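Local coordinates for 5'-nucleotidase SurE (Aquifex aeolicus, PDB 2WQK), which probably removes the phosphate group from nucleoside 5'-monophosphates by hydrolysis, using one divalent metal cation per subunit, at residues A[177-182]-A[214-219]. Sequence-based numbering, arbitrary orientation.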
# COMPACT_ATOMS: atom_id res chain seq x y z
N VAL A 177 -32.16 19.99 -0.19
CA VAL A 177 -31.30 20.12 -1.36
C VAL A 177 -30.24 21.18 -1.03
O VAL A 177 -30.57 22.27 -0.58
CB VAL A 177 -32.12 20.52 -2.60
CG1 VAL A 177 -31.19 20.87 -3.80
CG2 VAL A 177 -33.14 19.44 -2.93
N THR A 178 -28.97 20.84 -1.25
CA THR A 178 -27.84 21.63 -0.77
C THR A 178 -26.79 21.81 -1.91
O THR A 178 -26.80 21.08 -2.91
CB THR A 178 -27.13 20.90 0.39
OG1 THR A 178 -26.69 19.63 -0.06
CG2 THR A 178 -28.06 20.76 1.63
N ARG A 179 -25.95 22.83 -1.74
CA ARG A 179 -24.74 22.95 -2.54
C ARG A 179 -23.53 22.36 -1.83
O ARG A 179 -23.50 22.24 -0.61
CB ARG A 179 -24.47 24.43 -2.90
CG ARG A 179 -24.11 25.34 -1.75
CD ARG A 179 -23.81 26.75 -2.22
NE ARG A 179 -23.35 27.59 -1.10
CZ ARG A 179 -24.13 28.25 -0.29
NH1 ARG A 179 -25.44 28.14 -0.41
NH2 ARG A 179 -23.57 29.00 0.69
N GLN A 180 -22.48 22.06 -2.60
CA GLN A 180 -21.21 21.65 -2.05
C GLN A 180 -20.62 22.84 -1.26
O GLN A 180 -20.40 23.90 -1.81
CB GLN A 180 -20.24 21.31 -3.20
CG GLN A 180 -18.85 20.85 -2.77
CD GLN A 180 -17.93 20.70 -3.94
OE1 GLN A 180 -18.04 21.43 -4.91
NE2 GLN A 180 -17.00 19.77 -3.85
N GLY A 181 -20.32 22.63 0.01
CA GLY A 181 -19.72 23.67 0.83
C GLY A 181 -18.22 23.72 0.59
O GLY A 181 -17.65 22.94 -0.14
N LYS A 182 -17.56 24.67 1.24
CA LYS A 182 -16.10 24.73 1.21
C LYS A 182 -15.50 23.58 2.08
O LYS A 182 -15.74 22.38 1.84
CB LYS A 182 -15.62 26.15 1.61
CG LYS A 182 -16.04 27.25 0.60
CD LYS A 182 -15.57 28.71 0.94
CE LYS A 182 -16.07 29.69 -0.14
NZ LYS A 182 -15.53 31.07 0.05
N GLU A 214 -25.61 28.46 5.77
CA GLU A 214 -26.91 27.87 5.42
C GLU A 214 -27.01 27.71 3.90
O GLU A 214 -26.62 28.61 3.14
CB GLU A 214 -28.12 28.70 5.94
CG GLU A 214 -29.47 27.95 5.74
CD GLU A 214 -30.62 28.50 6.58
OE1 GLU A 214 -30.40 29.53 7.27
OE2 GLU A 214 -31.72 27.89 6.55
N GLY A 215 -27.51 26.56 3.47
CA GLY A 215 -27.59 26.23 2.04
C GLY A 215 -26.55 25.19 1.64
O GLY A 215 -26.72 24.53 0.62
N THR A 216 -25.51 25.02 2.45
CA THR A 216 -24.47 24.03 2.17
C THR A 216 -24.79 22.63 2.73
O THR A 216 -25.59 22.46 3.68
CB THR A 216 -23.11 24.45 2.72
OG1 THR A 216 -23.13 24.47 4.17
CG2 THR A 216 -22.64 25.78 2.13
N ASP A 217 -24.11 21.63 2.17
CA ASP A 217 -24.18 20.27 2.69
C ASP A 217 -23.80 20.19 4.17
O ASP A 217 -24.50 19.57 4.99
CB ASP A 217 -23.36 19.30 1.80
CG ASP A 217 -21.90 19.73 1.50
OD1 ASP A 217 -21.43 20.78 2.00
OD2 ASP A 217 -21.25 18.91 0.77
N TYR A 218 -22.71 20.85 4.53
CA TYR A 218 -22.25 20.84 5.93
C TYR A 218 -23.33 21.39 6.85
O TYR A 218 -23.64 20.80 7.90
CB TYR A 218 -21.02 21.72 6.11
CG TYR A 218 -19.74 21.22 5.55
CD1 TYR A 218 -19.00 20.27 6.22
CD2 TYR A 218 -19.23 21.75 4.37
CE1 TYR A 218 -17.76 19.83 5.71
CE2 TYR A 218 -18.04 21.32 3.88
CZ TYR A 218 -17.30 20.38 4.56
OH TYR A 218 -16.12 19.98 3.99
N TRP A 219 -23.89 22.54 6.49
CA TRP A 219 -24.89 23.17 7.40
C TRP A 219 -26.06 22.24 7.62
O TRP A 219 -26.55 22.07 8.75
CB TRP A 219 -25.37 24.52 6.86
CG TRP A 219 -26.28 25.27 7.80
CD1 TRP A 219 -25.91 26.29 8.65
CD2 TRP A 219 -27.69 25.07 8.00
NE1 TRP A 219 -27.02 26.70 9.36
CE2 TRP A 219 -28.11 25.99 8.97
CE3 TRP A 219 -28.63 24.21 7.43
CZ2 TRP A 219 -29.42 26.03 9.43
CZ3 TRP A 219 -29.96 24.27 7.88
CH2 TRP A 219 -30.33 25.18 8.86
O HOH W 1 -27.73 29.90 0.39
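Arg-179 and Thr-216 form a single backbone bridge, buried for the most part, between the loop leaving strand 174-177 and the start of helix 217-222. The residues between the two segments include the antiparallel hairpin of strands 186-193 and 199-206, so the contact closes the base of that excursion. Its evidence is a pair of bonds from one residue: Arg-179 N donates to Gly-215 O (3.0 Å, 166° at the hydrogen), and Arg-179 O accepts from Asp-217 N (2.9 Å), the pattern of a parallel bridge. Thr-178 CG2 packs on Thr-216 O at 3.6 Å, while Thr-178 OG1 turns to Ser-227 and Thr-229 of the neighbouring strand.

Asp-217 adds a side-chain grip. Its chi1 of 51° puts CG between the backbone N and the carbonyl carbon. OD1 receives Gly-181 N at 2.9 Å and Tyr-218 N at 2.8 Å, from opposite faces of the carboxylate; OD2 accepts from Gly-100 N. An alanine here would probably leave the amides of Gly-181, Tyr-218 and Gly-100 without this carboxylate as acceptor. Gly-181 is tightly placed, since a side chain there would clash with Tyr-218 CD2.

The extended Arg-179 chain lays one guanidinium face against Thr-216 CG2, which sits 3.4 Å above the plane and toward its rim. A water bridges Arg-179 NH1 to Glu-214 O, and Tyr-238 of the second subunit also packs on Arg-179.

Thr-216 OG1 accepts from Trp-219 N at 3.1 Å, the capping bond of a threonine N-cap, and is also hydrogen-bonded to Glu-213 O, just before the segment. The whole is characteristic of an N-capped helix start, here bridged to a passing loop by the residues just around the cap.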